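Local coordinates for protein 2-hydroxyisobutanoyl-CoA mutase large subunit (Aquincola tertiaricarbonis, PDB 4R3U) that isomerises 2-hydroxyisobutyryl-CoA and (S)-3-hydroxybutyryl-CoA into one another, working together with a small cobalamin-binding subunit, at residues Ser93-Gly105 and Phe114-Asp128. Numbering follows the deposited sequence.
With 3KK (S-{(3R,5R,9R)-1-[(2R,3S,4R,5R)-5-(6-amino-9H-purin-9-yl)-4-hydroxy-3-(phosphonooxy)tetrahydrofuran-2-yl]-3,5,9-trihydroxy-8,8-dimethyl-3,5-dioxido-10,14-dioxo-2,4,6-trioxa-11,15-diaza-3lambda~5~,5lambda~5~-diphosphaheptadecan-17-yl} 2-hydroxy-2-methylpropanethioate), chain F.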
ATOM      1  N   SER A  93     -12.807  14.239 -12.467  1.00 32.66           N
ATOM      2  CA  SER A  93     -14.165  14.748 -12.419  1.00 32.64           C
ATOM      3  C   SER A  93     -14.961  14.015 -11.349  1.00 35.73           C
ATOM      4  O   SER A  93     -15.562  14.678 -10.517  1.00 37.16           O
ATOM      5  CB  SER A  93     -14.817  14.649 -13.784  1.00 35.66           C
ATOM      6  OG  SER A  93     -16.156  15.103 -13.740  1.00 53.58           O
ATOM      7  N   ARG A  94     -14.960  12.668 -11.346  1.00 30.34           N
ATOM      8  CA  ARG A  94     -15.660  11.897 -10.318  1.00 29.86           C
ATOM      9  C   ARG A  94     -14.811  10.722  -9.863  1.00 34.87           C
ATOM     10  O   ARG A  94     -14.443   9.873 -10.686  1.00 35.68           O
ATOM     11  CB  ARG A  94     -17.036  11.402 -10.787  1.00 29.60           C
ATOM     12  CG  ARG A  94     -17.986  12.495 -11.262  1.00 33.53           C
ATOM     13  CD  ARG A  94     -18.802  13.122 -10.155  1.00 34.49           C
ATOM     14  NE  ARG A  94     -19.834  14.011 -10.701  1.00 50.42           N
ATOM     15  CZ  ARG A  94     -21.039  13.615 -11.110  1.00 69.50           C
ATOM     16  NH1 ARG A  94     -21.386  12.331 -11.046  1.00 59.88           N
ATOM     17  NH2 ARG A  94     -21.907  14.496 -11.580  1.00 51.17           N
ATOM     18  N   THR A  95     -14.548  10.642  -8.533  1.00 28.50           N
ATOM     19  CA  THR A  95     -13.797   9.542  -7.911  1.00 26.81           C
ATOM     20  C   THR A  95     -14.602   8.229  -8.012  1.00 29.04           C
ATOM     21  O   THR A  95     -15.830   8.267  -8.014  1.00 30.19           O
ATOM     22  CB  THR A  95     -13.572   9.858  -6.398  1.00 28.44           C
ATOM     23  OG1 THR A  95     -12.963  11.132  -6.267  1.00 33.55           O
ATOM     24  CG2 THR A  95     -12.690   8.830  -5.689  1.00 25.15           C
ATOM     25  N   TRP A  96     -13.931   7.079  -7.982  1.00 24.42           N
ATOM     26  CA  TRP A  96     -14.633   5.794  -7.921  1.00 23.87           C
ATOM     27  C   TRP A  96     -15.531   5.799  -6.656  1.00 26.26           C
ATOM     28  O   TRP A  96     -15.248   6.524  -5.699  1.00 26.94           O
ATOM     29  CB  TRP A  96     -13.610   4.611  -7.871  1.00 21.90           C
ATOM     30  CG  TRP A  96     -12.680   4.650  -6.697  1.00 21.49           C
ATOM     31  CD1 TRP A  96     -12.880   4.080  -5.472  1.00 23.09           C
ATOM     32  CD2 TRP A  96     -11.456   5.399  -6.602  1.00 21.18           C
ATOM     33  NE1 TRP A  96     -11.839   4.403  -4.623  1.00 22.31           N
ATOM     34  CE2 TRP A  96     -10.950   5.212  -5.292  1.00 23.25           C
ATOM     35  CE3 TRP A  96     -10.705   6.168  -7.520  1.00 22.29           C
ATOM     36  CZ2 TRP A  96      -9.744   5.798  -4.857  1.00 22.73           C
ATOM     37  CZ3 TRP A  96      -9.497   6.734  -7.093  1.00 23.09           C
ATOM     38  CH2 TRP A  96      -9.027   6.544  -5.781  1.00 22.86           C
ATOM     39  N   THR A  97     -16.596   5.010  -6.656  1.00 22.70           N
ATOM     40  CA  THR A  97     -17.458   4.899  -5.495  1.00 22.12           C
ATOM     41  C   THR A  97     -16.708   4.060  -4.448  1.00 25.54           C
ATOM     42  O   THR A  97     -16.152   2.999  -4.760  1.00 25.37           O
ATOM     43  CB  THR A  97     -18.817   4.279  -5.866  1.00 26.69           C
ATOM     44  OG1 THR A  97     -19.375   4.943  -7.003  1.00 35.61           O
ATOM     45  CG2 THR A  97     -19.828   4.396  -4.752  1.00 24.21           C
ATOM     46  N   MET A  98     -16.634   4.583  -3.226  1.00 21.27           N
ATOM     47  CA  MET A  98     -16.044   3.891  -2.099  1.00 19.15           C
ATOM     48  C   MET A  98     -17.281   3.248  -1.481  1.00 22.35           C
ATOM     49  O   MET A  98     -18.112   3.914  -0.832  1.00 21.27           O
ATOM     50  CB  MET A  98     -15.333   4.877  -1.172  1.00 20.49           C
ATOM     51  CG  MET A  98     -14.306   5.697  -1.930  1.00 23.26           C
ATOM     52  SD  MET A  98     -13.239   6.667  -0.885  1.00 25.77           S
ATOM     53  CE  MET A  98     -12.265   7.503  -2.133  1.00 21.92           C
ATOM     54  N   ARG A  99     -17.485   1.986  -1.883  1.00 20.27           N
ATOM     55  CA  ARG A  99     -18.671   1.195  -1.583  1.00 20.66           C
ATOM     56  C   ARG A  99     -18.304  -0.115  -0.846  1.00 24.40           C
ATOM     57  O   ARG A  99     -17.955  -1.134  -1.465  1.00 21.94           O
ATOM     58  CB  ARG A  99     -19.400   0.928  -2.897  1.00 19.36           C
ATOM     59  CG  ARG A  99     -20.744   0.258  -2.732  1.00 26.76           C
ATOM     60  CD  ARG A  99     -21.270  -0.298  -4.034  1.00 20.84           C
ATOM     61  NE  ARG A  99     -21.322   0.699  -5.105  1.00 23.72           N
ATOM     62  CZ  ARG A  99     -22.279   1.608  -5.242  1.00 32.02           C
ATOM     63  NH1 ARG A  99     -23.272   1.676  -4.366  1.00 27.37           N
ATOM     64  NH2 ARG A  99     -22.243   2.464  -6.248  1.00 20.76           N
ATOM     65  N   GLN A 100     -18.399  -0.051   0.503  1.00 22.77           N
ATOM     66  CA  GLN A 100     -18.093  -1.126   1.434  1.00 21.50           C
ATOM     67  C   GLN A 100     -19.292  -2.023   1.730  1.00 25.83           C
ATOM     68  O   GLN A 100     -20.389  -1.521   2.023  1.00 27.36           O
ATOM     69  CB  GLN A 100     -17.538  -0.546   2.748  1.00 21.67           C
ATOM     70  CG  GLN A 100     -16.228   0.199   2.603  1.00 14.41           C
ATOM     71  CD  GLN A 100     -15.103  -0.649   2.088  1.00 21.18           C
ATOM     72  OE1 GLN A 100     -14.609  -0.443   0.981  1.00 17.61           O
ATOM     73  NE2 GLN A 100     -14.653  -1.600   2.887  1.00 19.24           N
ATOM     74  N   ILE A 101     -19.065  -3.352   1.713  1.00 22.89           N
ATOM     75  CA  ILE A 101     -20.101  -4.351   2.023  1.00 22.28           C
ATOM     76  C   ILE A 101     -20.493  -4.218   3.500  1.00 24.88           C
ATOM     77  O   ILE A 101     -19.633  -4.044   4.367  1.00 24.83           O
ATOM     78  CB  ILE A 101     -19.637  -5.816   1.736  1.00 23.06           C
ATOM     79  CG1 ILE A 101     -19.273  -6.099   0.285  1.00 22.25           C
ATOM     80  CG2 ILE A 101     -20.612  -6.798   2.269  1.00 20.76           C
ATOM     81  CD1 ILE A 101     -18.080  -7.071   0.193  1.00 18.24           C
ATOM     82  N   ALA A 102     -21.792  -4.323   3.766  1.00 23.08           N
ATOM     83  CA  ALA A 102     -22.402  -4.306   5.093  1.00 22.83           C
ATOM     84  C   ALA A 102     -23.533  -5.352   5.070  1.00 24.39           C
ATOM     85  O   ALA A 102     -24.310  -5.405   4.106  1.00 22.16           O
ATOM     86  CB  ALA A 102     -22.964  -2.919   5.410  1.00 23.39           C
ATOM     87  N   GLY A 103     -23.594  -6.182   6.111  1.00 21.66           N
ATOM     88  CA  GLY A 103     -24.638  -7.185   6.203  1.00 21.32           C
ATOM     89  C   GLY A 103     -24.492  -8.084   7.400  1.00 24.66           C
ATOM     90  O   GLY A 103     -23.490  -8.780   7.534  1.00 25.49           O
ATOM     91  N   PHE A 104     -25.492  -8.056   8.287  1.00 22.16           N
ATOM     92  CA  PHE A 104     -25.626  -8.877   9.495  1.00 21.23           C
ATOM     93  C   PHE A 104     -26.940  -8.568  10.186  1.00 24.68           C
ATOM     94  O   PHE A 104     -27.467  -7.458  10.060  1.00 24.58           O
ATOM     95  CB  PHE A 104     -24.442  -8.741  10.471  1.00 21.32           C
ATOM     96  CG  PHE A 104     -24.161  -7.347  10.980  1.00 22.10           C
ATOM     97  CD1 PHE A 104     -23.268  -6.515  10.313  1.00 24.09           C
ATOM     98  CD2 PHE A 104     -24.743  -6.886  12.156  1.00 22.43           C
ATOM     99  CE1 PHE A 104     -23.017  -5.226  10.778  1.00 24.47           C
ATOM    100  CE2 PHE A 104     -24.465  -5.612  12.638  1.00 23.88           C
ATOM    101  CZ  PHE A 104     -23.610  -4.789  11.944  1.00 23.17           C
ATOM    102  N   GLY A 105     -27.442  -9.559  10.903  1.00 23.57           N
ATOM    103  CA  GLY A 105     -28.663  -9.478  11.684  1.00 25.08           C
ATOM    104  C   GLY A 105     -29.867  -9.121  10.855  1.00 31.57           C
ATOM    105  O   GLY A 105     -30.049  -9.646   9.749  1.00 31.79           O
ATOM    106  N   PHE A 114     -24.621   0.939   7.703  1.00 23.32           N
ATOM    107  CA  PHE A 114     -24.682   1.843   6.533  1.00 22.68           C
ATOM    108  C   PHE A 114     -24.333   3.256   6.972  1.00 26.29           C
ATOM    109  O   PHE A 114     -23.465   3.896   6.381  1.00 25.26           O
ATOM    110  CB  PHE A 114     -26.077   1.864   5.869  1.00 23.16           C
ATOM    111  CG  PHE A 114     -26.454   0.646   5.065  1.00 23.09           C
ATOM    112  CD1 PHE A 114     -25.486  -0.278   4.661  1.00 24.03           C
ATOM    113  CD2 PHE A 114     -27.783   0.400   4.727  1.00 24.30           C
ATOM    114  CE1 PHE A 114     -25.845  -1.411   3.917  1.00 24.07           C
ATOM    115  CE2 PHE A 114     -28.129  -0.704   3.945  1.00 25.35           C
ATOM    116  CZ  PHE A 114     -27.160  -1.613   3.562  1.00 23.10           C
ATOM    117  N   LYS A 115     -25.009   3.715   8.033  1.00 26.30           N
ATOM    118  CA  LYS A 115     -24.864   5.054   8.628  1.00 26.79           C
ATOM    119  C   LYS A 115     -23.456   5.304   9.133  1.00 30.45           C
ATOM    120  O   LYS A 115     -22.899   6.361   8.832  1.00 33.33           O
ATOM    121  CB  LYS A 115     -25.956   5.315   9.671  1.00 27.97           C
ATOM    122  CG  LYS A 115     -27.336   5.326   9.017  1.00 33.31           C
ATOM    123  CD  LYS A 115     -28.483   5.341   9.995  1.00 35.08           C
ATOM    124  CE  LYS A 115     -29.780   5.671   9.298  1.00 30.27           C
ATOM    125  NZ  LYS A 115     -30.956   5.272  10.126  1.00 31.74           N
ATOM    126  N   TYR A 116     -22.842   4.304   9.804  1.00 25.69           N
ATOM    127  CA  TYR A 116     -21.456   4.372  10.262  1.00 24.03           C
ATOM    128  C   TYR A 116     -20.504   4.554   9.064  1.00 28.91           C
ATOM    129  O   TYR A 116     -19.623   5.429   9.086  1.00 30.06           O
ATOM    130  CB  TYR A 116     -21.068   3.098  11.029  1.00 22.95           C
ATOM    131  CG  TYR A 116     -19.598   3.053  11.351  1.00 23.61           C
ATOM    132  CD1 TYR A 116     -19.078   3.770  12.428  1.00 24.73           C
ATOM    133  CD2 TYR A 116     -18.705   2.360  10.530  1.00 23.40           C
ATOM    134  CE1 TYR A 116     -17.708   3.767  12.706  1.00 24.08           C
ATOM    135  CE2 TYR A 116     -17.331   2.373  10.782  1.00 23.13           C
ATOM    136  CZ  TYR A 116     -16.843   3.060  11.885  1.00 28.28           C
ATOM    137  OH  TYR A 116     -15.505   3.047  12.172  1.00 33.04           O
ATOM    138  N   LEU A 117     -20.660   3.676   8.044  1.00 25.46           N
ATOM    139  CA  LEU A 117     -19.865   3.649   6.812  1.00 23.84           C
ATOM    140  C   LEU A 117     -19.984   4.959   6.055  1.00 27.16           C
ATOM    141  O   LEU A 117     -18.968   5.475   5.588  1.00 28.08           O
ATOM    142  CB  LEU A 117     -20.270   2.440   5.925  1.00 23.15           C
ATOM    143  CG  LEU A 117     -19.945   1.043   6.474  1.00 24.81           C
ATOM    144  CD1 LEU A 117     -20.574  -0.020   5.633  1.00 24.56           C
ATOM    145  CD2 LEU A 117     -18.433   0.826   6.605  1.00 23.55           C
ATOM    146  N   ILE A 118     -21.213   5.522   5.964  1.00 23.17           N
ATOM    147  CA  ILE A 118     -21.455   6.841   5.355  1.00 22.03           C
ATOM    148  C   ILE A 118     -20.725   7.946   6.145  1.00 22.61           C
ATOM    149  O   ILE A 118     -20.034   8.765   5.552  1.00 23.74           O
ATOM    150  CB  ILE A 118     -22.980   7.106   5.124  1.00 23.90           C
ATOM    151  CG1 ILE A 118     -23.495   6.137   4.011  1.00 23.39           C
ATOM    152  CG2 ILE A 118     -23.260   8.591   4.773  1.00 23.74           C
ATOM    153  CD1 ILE A 118     -24.994   5.956   3.876  1.00 27.05           C
ATOM    154  N   ALA A 119     -20.827   7.938   7.462  1.00 19.63           N
ATOM    155  CA  ALA A 119     -20.142   8.909   8.329  1.00 19.58           C
ATOM    156  C   ALA A 119     -18.610   8.823   8.156  1.00 22.92           C
ATOM    157  O   ALA A 119     -17.939   9.833   8.312  1.00 23.92           O
ATOM    158  CB  ALA A 119     -20.517   8.660   9.784  1.00 19.52           C
ATOM    159  N   GLN A 120     -18.069   7.610   7.862  1.00 20.40           N
ATOM    160  CA  GLN A 120     -16.642   7.371   7.617  1.00 19.69           C
ATOM    161  C   GLN A 120     -16.170   7.708   6.194  1.00 23.61           C
ATOM    162  O   GLN A 120     -14.969   7.665   5.928  1.00 24.77           O
ATOM    163  CB  GLN A 120     -16.209   5.957   8.030  1.00 19.57           C
ATOM    164  CG  GLN A 120     -16.345   5.640   9.527  1.00 17.40           C
ATOM    165  CD  GLN A 120     -15.992   6.744  10.504  1.00 25.16           C
ATOM    166  OE1 GLN A 120     -15.019   7.474  10.381  1.00 24.70           O
ATOM    167  NE2 GLN A 120     -16.783   6.876  11.508  1.00 25.76           N
ATOM    168  N   GLY A 121     -17.094   8.061   5.303  1.00 20.84           N
ATOM    169  CA  GLY A 121     -16.754   8.519   3.962  1.00 20.56           C
ATOM    170  C   GLY A 121     -17.139   7.625   2.803  1.00 23.27           C
ATOM    171  O   GLY A 121     -16.695   7.882   1.679  1.00 23.64           O
ATOM    172  N   GLN A 122     -17.942   6.570   3.049  1.00 19.85           N
ATOM    173  CA  GLN A 122     -18.396   5.744   1.945  1.00 20.22           C
ATOM    174  C   GLN A 122     -19.444   6.580   1.144  1.00 26.96           C
ATOM    175  O   GLN A 122     -20.228   7.334   1.735  1.00 27.23           O
ATOM    176  CB  GLN A 122     -18.957   4.406   2.430  1.00 20.85           C
ATOM    177  CG  GLN A 122     -20.489   4.236   2.293  1.00 23.97           C
ATOM    178  CD  GLN A 122     -20.892   2.814   2.511  1.00 30.23           C
ATOM    179  OE1 GLN A 122     -20.142   1.854   2.181  1.00 23.81           O
ATOM    180  NE2 GLN A 122     -22.087   2.645   3.053  1.00 20.77           N
ATOM    181  N   THR A 123     -19.387   6.462  -0.199  1.00 25.86           N
ATOM    182  CA  THR A 123     -20.161   7.199  -1.198  1.00 26.05           C
ATOM    183  C   THR A 123     -21.195   6.347  -1.948  1.00 29.44           C
ATOM    184  O   THR A 123     -21.933   6.853  -2.796  1.00 32.02           O
ATOM    185  CB  THR A 123     -19.178   7.992  -2.101  1.00 29.89           C
ATOM    186  OG1 THR A 123     -18.279   7.083  -2.741  1.00 29.44           O
ATOM    187  CG2 THR A 123     -18.354   9.033  -1.301  1.00 26.26           C
ATOM    188  N   GLY A 124     -21.260   5.069  -1.599  1.00 26.64           N
ATOM    189  CA  GLY A 124     -22.206   4.101  -2.147  1.00 25.97           C
ATOM    190  C   GLY A 124     -22.501   3.007  -1.148  1.00 25.62           C
ATOM    191  O   GLY A 124     -21.624   2.639  -0.382  1.00 24.20           O
ATOM    192  N   ILE A 125     -23.726   2.487  -1.141  1.00 23.91           N
ATOM    193  CA  ILE A 125     -24.128   1.402  -0.246  1.00 22.80           C
ATOM    194  C   ILE A 125     -23.962   0.021  -0.927  1.00 25.43           C
ATOM    195  O   ILE A 125     -24.336  -0.137  -2.082  1.00 25.75           O
ATOM    196  CB  ILE A 125     -25.569   1.653   0.283  1.00 24.76           C
ATOM    197  CG1 ILE A 125     -25.539   2.635   1.469  1.00 25.47           C
ATOM    198  CG2 ILE A 125     -26.341   0.357   0.625  1.00 22.84           C
ATOM    199  CD1 ILE A 125     -26.761   3.500   1.541  1.00 31.57           C
ATOM    200  N   SER A 126     -23.393  -0.956  -0.204  1.00 21.89           N
ATOM    201  CA  SER A 126     -23.279  -2.337  -0.654  1.00 21.70           C
ATOM    202  C   SER A 126     -23.908  -3.205   0.431  1.00 23.80           C
ATOM    203  O   SER A 126     -23.676  -2.976   1.615  1.00 24.02           O
ATOM    204  CB  SER A 126     -21.827  -2.742  -0.923  1.00 23.13           C
ATOM    205  OG  SER A 126     -21.704  -4.118  -1.264  1.00 25.59           O
ATOM    206  N   THR A 127     -24.711  -4.175   0.040  1.00 21.54           N
ATOM    207  CA  THR A 127     -25.389  -5.032   1.006  1.00 20.90           C
ATOM    208  C   THR A 127     -25.148  -6.508   0.706  1.00 23.56           C
ATOM    209  O   THR A 127     -25.396  -6.964  -0.424  1.00 22.81           O
ATOM    210  CB  THR A 127     -26.905  -4.735   1.018  1.00 25.97           C
ATOM    211  OG1 THR A 127     -27.161  -3.344   0.744  1.00 23.58           O
ATOM    212  CG2 THR A 127     -27.592  -5.209   2.313  1.00 23.88           C
ATOM    213  N   ASP A 128     -24.662  -7.241   1.723  1.00 21.09           N
ATOM    214  CA  ASP A 128     -24.504  -8.688   1.728  1.00 20.92           C
ATOM    215  C   ASP A 128     -25.571  -9.315   2.578  1.00 23.02           C
ATOM    216  O   ASP A 128     -25.875  -8.834   3.664  1.00 24.05           O
ATOM    217  CB  ASP A 128     -23.107  -9.145   2.150  1.00 22.10           C
ATOM    218  CG  ASP A 128     -22.213  -9.253   0.927  1.00 24.97           C
ATOM    219  OD1 ASP A 128     -22.439  -8.473  -0.037  1.00 23.91           O
ATOM    220  OD2 ASP A 128     -21.231 -10.062   0.968  1.00 20.48           O
TER
HETATM  221  C4  3KK F 802     -20.221 -12.250  -1.831  0.50  6.91           C
HETATM  222  C3  3KK F 802     -19.384 -10.980  -1.944  0.50 12.48           C
HETATM  223  C2  3KK F 802     -17.907 -11.332  -2.105  0.50 14.70           C
HETATM  224  O3  3KK F 802     -19.558 -10.250  -0.741  0.50 11.40           O
HETATM  225  C1  3KK F 802     -19.819 -10.094  -3.119  0.50 19.36           C
HETATM  226  O1  3KK F 802     -20.122 -10.557  -4.220  0.50 19.20           O
HETATM  227  S1P 3KK F 802     -19.833  -8.377  -2.723  0.50 26.37           S
HETATM  228  C2P 3KK F 802     -20.419  -7.600  -4.256  0.50 22.78           C
HETATM  229  C3P 3KK F 802     -20.764  -6.154  -4.006  0.50 22.35           C
HETATM  230  N4P 3KK F 802     -21.135  -5.555  -5.281  0.50 20.57           N
HETATM  231  C5P 3KK F 802     -21.047  -4.240  -5.503  0.50 21.79           C
HETATM  232  O5P 3KK F 802     -20.667  -3.414  -4.668  0.50 21.65           O
HETATM  233  C6P 3KK F 802     -21.473  -3.844  -6.921  0.50 24.04           C
HETATM  234  C7P 3KK F 802     -21.496  -2.336  -7.118  0.50 26.92           C
HETATM  235  N8P 3KK F 802     -21.811  -2.013  -8.515  0.50 28.88           N
HETATM  236  C9P 3KK F 802     -22.080  -0.753  -8.892  0.50 28.49           C
HETATM  237  O9P 3KK F 802     -22.105   0.186  -8.095  0.50 29.02           O
HETATM  238  CAP 3KK F 802     -22.478  -0.555 -10.383  0.50 27.59           C
HETATM  239  OAP 3KK F 802     -23.272  -1.652 -10.883  0.50 27.43           O
HETATM  240  CBP 3KK F 802     -21.340  -0.087 -11.353  0.50 27.99           C
HETATM  241  CDP 3KK F 802     -21.938   0.286 -12.718  0.50 26.17           C
HETATM  242  CEP 3KK F 802     -20.302  -1.191 -11.582  0.50 28.00           C
HETATM  243  CCP 3KK F 802     -20.636   1.179 -10.821  0.50 29.25           C
HETATM  244  O6A 3KK F 802     -21.636   2.170 -10.522  0.50 28.82           O
HETATM  245  P2A 3KK F 802     -21.407   3.437  -9.602  0.50 29.74           P
HETATM  246  O4A 3KK F 802     -20.652   3.051  -8.401  0.50 28.43           O
HETATM  247  O5A 3KK F 802     -22.723   4.101  -9.434  0.50 33.02           O
HETATM  248  O3A 3KK F 802     -20.417   4.311 -10.547  0.50 33.55           O
HETATM  249  P1A 3KK F 802     -20.775   5.024 -11.983  0.50 33.76           P
HETATM  250  O1A 3KK F 802     -22.002   4.463 -12.610  0.50 34.58           O
HETATM  251  O2A 3KK F 802     -19.533   5.045 -12.774  0.50 32.48           O
HETATM  252  O5B 3KK F 802     -21.030   6.523 -11.399  0.50 33.39           O
HETATM  253  C5B 3KK F 802     -22.325   7.011 -10.985  0.50 34.44           C
HETATM  254  C4B 3KK F 802     -22.743   8.207 -11.860  0.50 36.96           C
HETATM  255  O4B 3KK F 802     -21.663   9.179 -12.008  0.50 38.51           O
HETATM  256  C3B 3KK F 802     -23.118   7.755 -13.267  0.50 38.73           C
HETATM  257  O3B 3KK F 802     -24.230   8.565 -13.718  0.50 44.84           O
HETATM  258  P3B 3KK F 802     -25.723   7.986 -13.931  0.50 43.89           P
HETATM  259  O8A 3KK F 802     -25.516   6.940 -14.958  0.50 39.49           O
HETATM  260  O7A 3KK F 802     -26.094   7.514 -12.580  0.50 45.33           O
HETATM  261  O9A 3KK F 802     -26.454   9.193 -14.386  0.50 47.76           O
HETATM  262  C2B 3KK F 802     -21.869   8.051 -14.078  0.50 35.54           C
HETATM  263  O2B 3KK F 802     -22.166   8.266 -15.463  0.50 35.58           O
HETATM  264  C1B 3KK F 802     -21.350   9.310 -13.412  0.50 38.06           C
HETATM  265  N9A 3KK F 802     -19.873   9.467 -13.561  0.50 42.50           N
HETATM  266  C8A 3KK F 802     -18.897   8.697 -13.085  0.50 42.80           C
HETATM  267  N7A 3KK F 802     -17.733   9.214 -13.469  0.50 44.40           N
HETATM  268  C5A 3KK F 802     -17.979  10.328 -14.169  0.50 46.16           C
HETATM  269  C4A 3KK F 802     -19.318  10.485 -14.218  0.50 45.41           C
HETATM  270  N3A 3KK F 802     -19.882  11.538 -14.865  0.50 44.89           N
HETATM  271  C2A 3KK F 802     -19.070  12.509 -15.493  0.50 45.91           C
HETATM  272  N1A 3KK F 802     -17.665  12.303 -15.411  0.50 46.88           N
HETATM  273  C6A 3KK F 802     -17.168  11.223 -14.772  0.50 45.41           C
HETATM  274  N6A 3KK F 802     -15.852  11.016 -14.693  0.50 43.70           N
HETATM  275  O   HOH W   1     -16.458   8.299  -4.018  1.00 38.02           O
HETATM  276  O   HOH W   2     -22.683  -0.446   2.612  1.00 22.97           O
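A102 pairs in parallel with T127: A102 N donates to S126 O, and D128 N donates to A102 O at 3.0 Å. Strand 97-102, helix 107-119 and strand 125-128 form a beta-alpha-beta unit of the TIM barrel. Toward the start of strand 97-102, M98 N donates to T123 OG1 in the loop ahead of strand 125-128 (163° at the hydrogen), and T123 N returns a bond to M98 O. Between these bonds the side-chain amide of Q122 links the two segments. Its OE1 takes the N-H of Q100 nearly head-on, and its NE2 donates to a water that also bonds Q100 O and S126 N. On the helix side, the methyl of A102 sits 3.6 Å from F114 CE1 and close to L117 CD1. The substrate-side face carries R99, I101, S126 and D128. With CG anti to the backbone N (chi1 -173°), the R99 chain runs along G124, and a bend at chi3 sets the guanidinium between I125 O and the bound acyl-CoA. G124 CA lies over one guanidinium face, where a side chain would clash. R99 NH1 donates to I125 O, 3.1 Å away and close to the guanidinium plane. R99 NH2 donates to the diphosphate oxygen O4A, and S375 and S174 also bond the group. A methionine in place of R99 would probably leave I125 O without this donor and O4A without the charge of R99. D128, thought to be important for stereospecificity, lies beside the acyl group, and T178 bonds its OD1. The I101 methyl CG2 lies close against the D128 carboxylate. I101 CD1 ends 3.6 Å from the acyl hydroxyl O3.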